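Local atomic coordinates of PHOX (Pseudomonas fluorescens, PDB entry 4A9V), a protein that catalyses phosphate-ester hydrolysis as an alkaline phosphatase, using a complex iron-calcium cofactor held by a beta-propeller. Residues E387-S392 with V398-T403; V286-D291 with L430-D435; K271-A276 with S477-G482; R488-T493 with K543-G548. One frame throughout, in Å; residues are numbered along the deposited sequence.

Interaction 1: residues E387-S392 with V398-T403; sequences EWIVVS and VYCTLT. With CA (calcium ion), chain R; CA (calcium ion), chain Q; FEO (mu-oxo-diiron), chain S.
E387 meets T401 and T403 at the metal end of a beta hairpin, whose strands 386-391 and 398-402 run antiparallel (167°) in what is probably one blade of the beta-propeller. The backbone N of E387 donates to T401 O at 2.9 Å. From its CB outward, the E387 side chain first rests against T401 OG1 at 3.4 Å, and that hydroxyl is itself hydrogen-bonded to D479 O. CG lies anti to the carbonyl carbon (chi1 -69°), and the chain stays extended beyond it, which carries the carboxylate away from the strand and into the metal cluster. At the tip, OE1 binds the calcium of chain R at 2.5 Å while sitting 3.1 Å from T403 CB. OE2 binds the same calcium, so that the carboxylate chelates it, reaches FE2 of the diiron group at 2.2 Å and makes a longer bond, 2.8 Å, to the calcium of chain Q. One carboxylate oxygen thus ties three metals together, which fixes the group's rotation; E273 and D479 share these metals. Farther along the hairpin, V390 and Y399 exchange backbone bonds in a hydrogen-bonded pair, and I389 CG2 presses tightly on V398 CG1 at 3.4 Å. Beside E387, the W388 ring points its edge at the cluster, and NE1 donates to water 1, a ligand of the chain Q calcium, at 2.9 Å.

Interaction 2: residues V286-D291 with L430-D435; sequences VVYMGD and LRWRTD
Y288 and W432 meet as an offset edge-to-face pair: the indole turns its edge toward the face of the phenol, with ring planes 72° apart and centroids 5.4 Å apart, measured to the five-membered ring. The atoms that touch are Y288 CE1 with W432 NE1 at 3.7 Å and Y288 CD1 with W432 CZ2 at 3.8 Å. W432 NE1 is buried here with no hydrogen-bond partner in the model, its nearest atom across the contact being Y288 CE1. W432 reaches over because CG stands between the backbone N and the carbonyl carbon (chi1 60°). The other face of the Y288 ring is backed by V286 CG1, leaving the phenol between an aliphatic branch and the indole. At the polar end, water 6 lies near the ring plane, 2.9 Å from Y288 OH, and donates to T434 OG1 at 2.8 Å, a bridge between the segments. H439 ND1 also bonds to Y288 OH, and D438 O bonds to T434 OG1. A phenylalanine in place of Y288 would probably leave water 6 and H439 ND1 without this hydroxyl and break the water-bridged link to T434. Around the pair, V398 from strand 398-402 touches both rings, and I298 of strand 296-303 and F444 of strand 443-451 meet the indole; strands 284-290 and 428-434 belong to one nine-stranded antiparallel sheet, in parts that are probably neighbouring blades.

Interaction 3: residues K271-A276 with S477-G482; sequences KHENAA and SPDGLG. With CA (calcium ion), chain Q; CA (calcium ion), chain R; FEO (mu-oxo-diiron), chain S.
E273 and D479 meet at about a right angle as adjacent ligands of the chain Q calcium, their carboxylate planes turned 66° apart. The nearest oxygens, E273 OE2 and D479 OD1, lie only 3.0 Å apart without being hydrogen-bonded; the metal both bind is what probably offsets the repulsion. The two acids use their oxygens differently. E273 splits its oxygens between two metals: OE1 goes to FE2 of the diiron group at 2.0 Å and OE2 to the chain Q calcium at 2.3 Å, so the carboxylate bridges iron and calcium. Its CG lies anti to the backbone N (chi1 -176°), and a bend at chi2 (93°) swings the carboxylate round to face both metals. D479 instead grips the chain Q calcium with both oxygens, OD1 and OD2 each at 2.5 Å, and extends OD2 to the chain R calcium at 2.3 Å. Calcium Q also takes the bridging oxo atom of the diiron group at 2.5 Å, and water 4 joins the two calciums. This is the core of the iron-calcium cofactor; E387, E194, D292 and D494 are among the other ligands. D479 and G480 form a classic beta bulge opposite L492. The site closes where the loop 271-276, leading into strand 276-279, faces strand 478-483, with W388 of strand 386-391 touching both acids.

Interaction 4: residues R488-T493 with K543-G548; sequences RLWILT and KTLFVG
W490 faces L545 and L492 faces V547 across two strands that run in broadly the same direction yet are not paired, their CA atoms 10.4 Å and 9.2 Å apart respectively. Side chains alone bridge that distance. L545 brings CD1 down on the six-membered ring of W490, 3.8 Å from its centroid and only 4° off the ring normal, a CH-pi contact nearly at the centre; all six ring carbons therefore sit at much the same distance from the methyl. L545 CG stands anti to the backbone N (chi1 -173°), which sends the isobutyl group out from its strand to meet the indole from the opposite direction. One pair along, L492 CD2 and V547 CG2 meet at 4.1 Å, methyl to methyl, the two side chains passing alongside. The indole is also held at its polar edge: NE1 bonds to D484 OD2, which forms a salt bridge with R488 NE. Rings of F524 and F538 flank W490 as well. Replacing W490 by an alanine is likely to open a gap beneath L545 CD1 and leave D484 without its indole partner. M511 touches L492 and L545, and V533 touches L492 and V547, filling in beside the two pairs. Strands 489-493 and 544-550 belong to separate four-stranded antiparallel sheets, and apolar packing between face-to-face sheets of this kind is how neighbouring blades of a beta-propeller pack.

In the fold
Interactions 1 and 3 hold the metal centre between them: their centres are about 6 Å apart and they share both calciums, the diiron group and the five waters. Interaction 2, about 7 Å from interaction 1 centre to centre, adjoins it in the sheet, strands 398-402 and 428-434 being neighbours. Interaction 4 meets interaction 3 through neighbouring strands 478-483 and 489-493. Its centre lies about 13 Å from that of interaction 3 and about 20 Å from that of interaction 2, which it does not touch. Along the chain, interaction 1 nests within the loop closed by interaction 2, itself nested within interaction 3; interaction 4 follows. Ligands far apart in sequence thus converge on one cofactor, framed by packing that is probably between blades.

Interaction 1: residues E387-S392 with V398-T403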
# COMPACT_ATOMS: atom_id res chain seq x y z
N GLU A 387 7.11 -3.06 2.49
CA GLU A 387 5.92 -2.27 2.19
C GLU A 387 6.10 -1.61 0.82
O GLU A 387 6.21 -2.33 -0.17
CB GLU A 387 5.54 -1.35 3.36
CG GLU A 387 5.02 -2.18 4.54
CD GLU A 387 4.24 -1.37 5.57
OE1 GLU A 387 4.89 -0.71 6.40
OE2 GLU A 387 2.98 -1.42 5.58
N TRP A 388 6.09 -0.28 0.72
CA TRP A 388 6.03 0.32 -0.61
C TRP A 388 7.34 0.22 -1.36
O TRP A 388 8.43 0.34 -0.79
CB TRP A 388 5.66 1.79 -0.53
CG TRP A 388 4.24 2.05 -0.11
CD1 TRP A 388 3.57 1.53 0.99
CD2 TRP A 388 3.39 3.12 -0.61
NE1 TRP A 388 2.38 2.18 1.17
CE2 TRP A 388 2.24 3.17 0.27
CE3 TRP A 388 3.52 4.07 -1.60
CZ2 TRP A 388 1.24 4.12 0.12
CZ3 TRP A 388 2.52 5.04 -1.73
CH2 TRP A 388 1.42 5.06 -0.89
N ILE A 389 7.22 0.13 -2.69
CA ILE A 389 8.34 0.17 -3.62
C ILE A 389 8.12 1.32 -4.60
O ILE A 389 6.99 1.54 -5.06
CB ILE A 389 8.46 -1.17 -4.38
CG1 ILE A 389 8.69 -2.31 -3.38
CG2 ILE A 389 9.59 -1.11 -5.40
CD1 ILE A 389 8.61 -3.70 -3.98
N VAL A 390 9.20 2.04 -4.93
CA VAL A 390 9.13 3.06 -5.96
C VAL A 390 10.37 2.96 -6.85
O VAL A 390 11.41 2.44 -6.44
CB VAL A 390 9.04 4.50 -5.38
CG1 VAL A 390 7.70 4.71 -4.69
CG2 VAL A 390 10.21 4.80 -4.45
N VAL A 391 10.24 3.48 -8.06
CA VAL A 391 11.30 3.47 -9.05
C VAL A 391 11.64 4.93 -9.38
O VAL A 391 10.77 5.71 -9.76
CB VAL A 391 10.81 2.74 -10.33
CG1 VAL A 391 11.90 2.77 -11.39
CG2 VAL A 391 10.40 1.31 -10.01
N SER A 392 12.91 5.31 -9.25
CA SER A 392 13.29 6.68 -9.56
C SER A 392 12.99 7.01 -11.01
O SER A 392 13.46 6.31 -11.90
CB SER A 392 14.77 6.89 -9.32
OG SER A 392 15.17 8.13 -9.87
N VAL A 398 15.56 1.38 -7.57
CA VAL A 398 14.32 0.93 -6.96
C VAL A 398 14.51 0.97 -5.43
O VAL A 398 15.56 0.58 -4.93
CB VAL A 398 13.99 -0.51 -7.42
CG1 VAL A 398 12.62 -0.93 -6.93
CG2 VAL A 398 14.07 -0.60 -8.93
N TYR A 399 13.49 1.46 -4.72
CA TYR A 399 13.55 1.65 -3.27
C TYR A 399 12.36 0.94 -2.64
O TYR A 399 11.25 0.99 -3.17
CB TYR A 399 13.46 3.14 -2.93
CG TYR A 399 14.61 3.97 -3.47
CD1 TYR A 399 14.72 4.24 -4.83
CD2 TYR A 399 15.56 4.50 -2.62
CE1 TYR A 399 15.80 4.94 -5.34
CE2 TYR A 399 16.62 5.23 -3.11
CZ TYR A 399 16.75 5.45 -4.47
OH TYR A 399 17.85 6.12 -4.93
N CYS A 400 12.60 0.26 -1.52
CA CYS A 400 11.59 -0.53 -0.85
C CYS A 400 11.73 -0.32 0.65
O CYS A 400 12.82 -0.52 1.21
CB CYS A 400 11.81 -2.02 -1.16
SG CYS A 400 10.61 -3.15 -0.43
N THR A 401 10.65 0.04 1.32
CA THR A 401 10.68 0.09 2.77
C THR A 401 10.59 -1.32 3.36
O THR A 401 9.88 -2.19 2.84
CB THR A 401 9.57 0.97 3.34
OG1 THR A 401 8.32 0.53 2.82
CG2 THR A 401 9.80 2.43 2.99
N LEU A 402 11.37 -1.54 4.41
CA LEU A 402 11.30 -2.74 5.22
C LEU A 402 10.97 -2.25 6.62
O LEU A 402 11.82 -1.67 7.31
CB LEU A 402 12.66 -3.46 5.18
CG LEU A 402 13.15 -3.91 3.80
CD1 LEU A 402 14.56 -4.48 3.89
CD2 LEU A 402 12.20 -4.96 3.23
N THR A 403 9.68 -2.25 6.94
CA THR A 403 9.19 -1.29 7.91
C THR A 403 9.68 -1.58 9.33
O THR A 403 9.97 -0.66 10.09
CB THR A 403 7.65 -1.14 7.82
OG1 THR A 403 7.27 0.06 8.49
CG2 THR A 403 6.90 -2.31 8.42
CA CA R . 2.86 -0.24 7.83
CA CA Q . 1.25 0.59 4.64
FE1 FEO S . -1.62 -1.68 4.53
FE2 FEO S . 1.60 -2.95 4.90
O FEO S . 0.24 -1.59 5.13
O HOH W 1 0.02 1.48 2.64
O HOH W 2 -1.56 0.44 4.90
O HOH W 3 0.73 2.98 5.09
O HOH W 4 0.46 0.41 7.14
O HOH W 5 1.14 -1.79 8.46

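Interaction 2: residues V286-D291 with L430-D435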
# COMPACT_ATOMS: atom_id res chain seq x y z
N VAL A 286 6.99 -3.95 -16.16
CA VAL A 286 7.55 -4.54 -14.96
C VAL A 286 6.77 -4.00 -13.76
O VAL A 286 6.48 -2.81 -13.69
CB VAL A 286 9.05 -4.19 -14.83
CG1 VAL A 286 9.64 -4.75 -13.55
CG2 VAL A 286 9.81 -4.68 -16.05
N VAL A 287 6.42 -4.89 -12.85
CA VAL A 287 5.71 -4.51 -11.63
C VAL A 287 6.43 -5.10 -10.42
O VAL A 287 6.45 -6.32 -10.25
CB VAL A 287 4.24 -4.99 -11.64
CG1 VAL A 287 3.50 -4.40 -10.45
CG2 VAL A 287 3.55 -4.64 -12.96
N TYR A 288 7.07 -4.26 -9.62
CA TYR A 288 7.70 -4.70 -8.38
C TYR A 288 6.69 -4.67 -7.23
O TYR A 288 5.90 -3.72 -7.13
CB TYR A 288 8.90 -3.81 -8.02
CG TYR A 288 10.04 -3.85 -9.01
CD1 TYR A 288 10.95 -4.89 -9.00
CD2 TYR A 288 10.26 -2.79 -9.88
CE1 TYR A 288 12.03 -4.91 -9.86
CE2 TYR A 288 11.34 -2.80 -10.75
CZ TYR A 288 12.24 -3.85 -10.72
OH TYR A 288 13.32 -3.88 -11.58
N MET A 289 6.70 -5.69 -6.38
CA MET A 289 5.64 -5.89 -5.40
C MET A 289 6.20 -6.45 -4.09
O MET A 289 6.83 -7.50 -4.08
CB MET A 289 4.61 -6.89 -5.93
CG MET A 289 3.84 -6.39 -7.13
SD MET A 289 2.74 -7.63 -7.83
CE MET A 289 3.94 -8.72 -8.61
N GLY A 290 5.80 -5.85 -2.97
CA GLY A 290 6.13 -6.37 -1.65
C GLY A 290 4.97 -7.14 -1.04
O GLY A 290 3.80 -6.83 -1.30
N ASP A 291 5.30 -8.13 -0.22
CA ASP A 291 4.35 -8.90 0.60
C ASP A 291 4.57 -8.52 2.06
O ASP A 291 5.59 -8.88 2.65
CB ASP A 291 4.64 -10.40 0.40
CG ASP A 291 3.66 -11.30 1.09
OD1 ASP A 291 2.65 -10.82 1.65
OD2 ASP A 291 3.87 -12.54 1.03
N LEU A 430 15.62 -0.20 1.63
CA LEU A 430 16.44 -0.98 0.73
C LEU A 430 16.39 -0.39 -0.68
O LEU A 430 15.33 0.04 -1.14
CB LEU A 430 15.88 -2.41 0.71
CG LEU A 430 16.37 -3.39 -0.33
CD1 LEU A 430 17.85 -3.71 -0.16
CD2 LEU A 430 15.54 -4.66 -0.25
N ARG A 431 17.55 -0.30 -1.34
CA ARG A 431 17.64 0.15 -2.72
C ARG A 431 18.27 -0.94 -3.56
O ARG A 431 19.21 -1.60 -3.11
CB ARG A 431 18.49 1.43 -2.78
CG ARG A 431 18.89 1.86 -4.18
CD ARG A 431 19.40 3.29 -4.22
NE ARG A 431 20.55 3.48 -3.35
CZ ARG A 431 21.04 4.67 -3.01
NH1 ARG A 431 20.51 5.78 -3.51
NH2 ARG A 431 22.04 4.75 -2.15
N TRP A 432 17.84 -1.07 -4.81
CA TRP A 432 18.59 -1.86 -5.77
C TRP A 432 18.68 -1.19 -7.11
O TRP A 432 17.85 -0.36 -7.49
CB TRP A 432 18.09 -3.31 -5.91
CG TRP A 432 16.66 -3.47 -6.37
CD1 TRP A 432 16.18 -3.65 -7.66
CD2 TRP A 432 15.50 -3.65 -5.51
NE1 TRP A 432 14.84 -3.91 -7.65
CE2 TRP A 432 14.37 -3.93 -6.38
CE3 TRP A 432 15.30 -3.65 -4.15
CZ2 TRP A 432 13.09 -4.18 -5.88
CZ3 TRP A 432 14.02 -3.88 -3.65
CH2 TRP A 432 12.94 -4.11 -4.50
N ARG A 433 19.75 -1.54 -7.81
CA ARG A 433 20.02 -1.08 -9.17
C ARG A 433 20.10 -2.29 -10.09
O ARG A 433 20.99 -3.14 -9.96
CB ARG A 433 21.32 -0.30 -9.23
CG ARG A 433 21.62 0.23 -10.62
CD ARG A 433 22.88 1.06 -10.62
NE ARG A 433 23.13 1.62 -11.94
CZ ARG A 433 24.13 2.44 -12.22
NH1 ARG A 433 24.97 2.82 -11.27
NH2 ARG A 433 24.25 2.93 -13.44
N THR A 434 19.10 -2.42 -10.95
CA THR A 434 19.01 -3.54 -11.85
C THR A 434 20.19 -3.55 -12.83
O THR A 434 20.64 -2.50 -13.29
CB THR A 434 17.65 -3.51 -12.58
OG1 THR A 434 17.39 -4.77 -13.20
CG2 THR A 434 17.59 -2.38 -13.61
N ASP A 435 20.72 -4.73 -13.13
CA ASP A 435 21.91 -4.81 -13.96
C ASP A 435 21.68 -4.16 -15.32
O ASP A 435 20.60 -4.29 -15.92
CB ASP A 435 22.37 -6.26 -14.13
CG ASP A 435 23.74 -6.37 -14.79
OD1 ASP A 435 24.67 -5.64 -14.38
OD2 ASP A 435 23.89 -7.21 -15.70
O HOH W 6 15.31 -5.92 -11.65

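Interaction 3: residues K271-A276 with S477-G482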
# COMPACT_ATOMS: atom_id res chain seq x y z
N LYS A 271 0.01 -10.82 0.45
CA LYS A 271 -0.51 -9.63 1.12
C LYS A 271 0.13 -8.38 0.49
O LYS A 271 1.13 -7.84 0.99
CB LYS A 271 -0.32 -9.74 2.63
CG LYS A 271 -1.07 -10.94 3.17
CD LYS A 271 -1.08 -11.06 4.68
CE LYS A 271 -1.70 -12.39 5.08
NZ LYS A 271 -1.68 -12.63 6.54
N HIS A 272 -0.37 -8.04 -0.69
CA HIS A 272 0.23 -7.01 -1.53
C HIS A 272 0.18 -5.66 -0.87
O HIS A 272 -0.90 -5.18 -0.54
CB HIS A 272 -0.53 -6.91 -2.84
CG HIS A 272 -0.36 -8.09 -3.75
ND1 HIS A 272 0.63 -8.14 -4.67
CD2 HIS A 272 -1.12 -9.23 -3.93
CE1 HIS A 272 0.52 -9.27 -5.38
NE2 HIS A 272 -0.55 -9.94 -4.93
N GLU A 273 1.32 -4.96 -0.83
CA GLU A 273 1.35 -3.57 -0.38
C GLU A 273 1.10 -2.63 -1.56
O GLU A 273 0.02 -2.04 -1.67
CB GLU A 273 2.66 -3.24 0.31
CG GLU A 273 2.67 -1.83 0.88
CD GLU A 273 2.24 -1.75 2.33
OE1 GLU A 273 2.22 -2.81 2.99
OE2 GLU A 273 1.97 -0.61 2.80
N ASN A 274 2.09 -2.46 -2.44
CA ASN A 274 1.91 -1.64 -3.64
C ASN A 274 2.45 -2.35 -4.88
O ASN A 274 2.84 -3.51 -4.84
CB ASN A 274 2.46 -0.19 -3.47
CG ASN A 274 3.91 -0.04 -3.89
OD1 ASN A 274 4.73 -0.94 -3.73
ND2 ASN A 274 4.26 1.18 -4.31
N ALA A 275 2.37 -1.65 -6.00
CA ALA A 275 2.72 -2.22 -7.30
C ALA A 275 3.45 -1.14 -8.10
O ALA A 275 2.85 -0.17 -8.54
CB ALA A 275 1.46 -2.67 -8.02
N ALA A 276 4.77 -1.25 -8.14
CA ALA A 276 5.62 -0.20 -8.70
C ALA A 276 5.93 -0.50 -10.16
O ALA A 276 6.56 -1.51 -10.47
CB ALA A 276 6.92 -0.10 -7.91
N SER A 477 9.72 3.11 11.31
CA SER A 477 8.75 2.36 10.51
C SER A 477 8.36 3.12 9.24
O SER A 477 7.17 3.34 8.97
CB SER A 477 7.52 2.03 11.34
OG SER A 477 7.87 1.32 12.52
N PRO A 478 9.34 3.42 8.39
CA PRO A 478 8.99 3.92 7.06
C PRO A 478 8.12 2.90 6.33
O PRO A 478 8.28 1.69 6.50
CB PRO A 478 10.34 4.09 6.38
CG PRO A 478 11.20 3.04 7.02
CD PRO A 478 10.75 2.99 8.46
N ASP A 479 7.18 3.39 5.53
CA ASP A 479 6.12 2.55 4.98
C ASP A 479 5.86 3.03 3.55
O ASP A 479 6.44 2.49 2.60
CB ASP A 479 4.89 2.62 5.92
CG ASP A 479 3.70 1.79 5.45
OD1 ASP A 479 3.52 1.58 4.23
OD2 ASP A 479 2.85 1.48 6.31
N GLY A 480 5.15 4.14 3.40
CA GLY A 480 4.94 4.70 2.08
C GLY A 480 6.17 5.37 1.52
O GLY A 480 7.02 5.90 2.25
N LEU A 481 6.23 5.43 0.19
CA LEU A 481 7.28 6.13 -0.55
C LEU A 481 6.66 6.77 -1.78
O LEU A 481 5.72 6.21 -2.37
CB LEU A 481 8.37 5.16 -1.01
CG LEU A 481 9.23 4.47 0.03
CD1 LEU A 481 10.15 3.48 -0.67
CD2 LEU A 481 10.03 5.47 0.85
N GLY A 482 7.25 7.86 -2.25
CA GLY A 482 6.90 8.41 -3.55
C GLY A 482 8.04 9.23 -4.08
O GLY A 482 8.66 9.97 -3.34
CA CA Q . 1.25 0.59 4.64
CA CA R . 2.86 -0.24 7.83
FE1 FEO S . -1.62 -1.68 4.53
FE2 FEO S . 1.60 -2.95 4.90
O FEO S . 0.24 -1.59 5.13
O HOH W 2 -1.56 0.44 4.90
O HOH W 1 0.02 1.48 2.64
O HOH W 3 0.73 2.98 5.09
O HOH W 4 0.46 0.41 7.14
O HOH W 5 1.14 -1.79 8.46

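Interaction 4: residues R488-T493 with K543-G548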
# COMPACT_ATOMS: atom_id res chain seq x y z
N ARG A 488 13.14 13.96 -5.84
CA ARG A 488 13.04 13.86 -4.39
C ARG A 488 12.32 12.56 -4.02
O ARG A 488 11.30 12.23 -4.62
CB ARG A 488 12.26 15.04 -3.81
CG ARG A 488 13.06 16.33 -3.70
CD ARG A 488 12.19 17.52 -3.31
NE ARG A 488 11.41 18.02 -4.45
CZ ARG A 488 11.83 18.94 -5.30
NH1 ARG A 488 13.03 19.49 -5.16
NH2 ARG A 488 11.06 19.29 -6.32
N LEU A 489 12.82 11.88 -3.00
CA LEU A 489 12.19 10.70 -2.43
C LEU A 489 11.45 11.07 -1.16
O LEU A 489 12.06 11.45 -0.16
CB LEU A 489 13.25 9.63 -2.13
CG LEU A 489 12.70 8.36 -1.49
CD1 LEU A 489 11.73 7.63 -2.42
CD2 LEU A 489 13.85 7.44 -1.10
N TRP A 490 10.14 10.89 -1.18
CA TRP A 490 9.28 11.20 -0.06
C TRP A 490 9.00 9.93 0.71
O TRP A 490 8.73 8.88 0.13
CB TRP A 490 7.98 11.82 -0.57
CG TRP A 490 8.21 13.11 -1.31
CD1 TRP A 490 8.50 13.28 -2.66
CD2 TRP A 490 8.24 14.45 -0.74
NE1 TRP A 490 8.68 14.60 -2.95
CE2 TRP A 490 8.52 15.36 -1.84
CE3 TRP A 490 8.04 14.97 0.53
CZ2 TRP A 490 8.59 16.73 -1.66
CZ3 TRP A 490 8.13 16.34 0.71
CH2 TRP A 490 8.37 17.20 -0.37
N ILE A 491 9.19 10.00 2.03
CA ILE A 491 9.14 8.85 2.93
C ILE A 491 8.03 9.08 3.96
O ILE A 491 8.01 10.12 4.62
CB ILE A 491 10.47 8.70 3.70
CG1 ILE A 491 11.65 8.49 2.75
CG2 ILE A 491 10.37 7.56 4.71
CD1 ILE A 491 13.01 8.71 3.38
N LEU A 492 7.09 8.15 4.05
CA LEU A 492 5.91 8.31 4.89
C LEU A 492 5.99 7.25 5.99
O LEU A 492 6.42 6.13 5.72
CB LEU A 492 4.64 8.11 4.05
CG LEU A 492 4.32 9.20 3.02
CD1 LEU A 492 5.30 9.29 1.86
CD2 LEU A 492 2.92 9.01 2.49
N THR A 493 5.58 7.57 7.21
CA THR A 493 5.75 6.63 8.31
C THR A 493 4.45 6.09 8.90
O THR A 493 3.42 6.77 8.97
CB THR A 493 6.65 7.17 9.45
OG1 THR A 493 5.95 8.12 10.27
CG2 THR A 493 7.89 7.81 8.90
N LYS A 543 3.07 21.39 -7.95
CA LYS A 543 2.79 22.46 -6.99
C LYS A 543 1.80 22.06 -5.90
O LYS A 543 1.62 22.79 -4.92
CB LYS A 543 2.31 23.71 -7.73
CG LYS A 543 3.38 24.30 -8.63
CD LYS A 543 2.83 25.44 -9.45
CE LYS A 543 3.90 26.07 -10.31
NZ LYS A 543 3.35 27.12 -11.21
N THR A 544 1.18 20.89 -6.05
CA THR A 544 0.35 20.32 -5.00
C THR A 544 0.79 18.89 -4.73
O THR A 544 0.96 18.09 -5.65
CB THR A 544 -1.15 20.33 -5.37
OG1 THR A 544 -1.56 21.66 -5.68
CG2 THR A 544 -2.00 19.80 -4.23
N LEU A 545 1.04 18.61 -3.46
CA LEU A 545 1.33 17.27 -2.98
C LEU A 545 0.12 16.79 -2.20
O LEU A 545 -0.28 17.45 -1.24
CB LEU A 545 2.60 17.30 -2.10
CG LEU A 545 3.19 15.96 -1.61
CD1 LEU A 545 4.57 16.18 -1.01
CD2 LEU A 545 2.30 15.27 -0.60
N PHE A 546 -0.51 15.73 -2.67
CA PHE A 546 -1.64 15.12 -1.97
C PHE A 546 -1.13 13.99 -1.08
O PHE A 546 -0.34 13.16 -1.53
CB PHE A 546 -2.66 14.57 -2.97
CG PHE A 546 -3.20 15.61 -3.92
CD1 PHE A 546 -4.27 16.41 -3.55
CD2 PHE A 546 -2.66 15.77 -5.19
CE1 PHE A 546 -4.80 17.33 -4.43
CE2 PHE A 546 -3.20 16.69 -6.07
CZ PHE A 546 -4.26 17.48 -5.69
N VAL A 547 -1.56 13.97 0.18
CA VAL A 547 -1.07 12.98 1.13
C VAL A 547 -2.22 12.56 2.04
O VAL A 547 -3.07 13.38 2.40
CB VAL A 547 0.13 13.52 1.95
CG1 VAL A 547 -0.25 14.75 2.76
CG2 VAL A 547 0.70 12.43 2.85
N GLY A 548 -2.27 11.28 2.38
CA GLY A 548 -3.32 10.76 3.24
C GLY A 548 -2.97 10.77 4.72
O GLY A 548 -1.84 10.50 5.13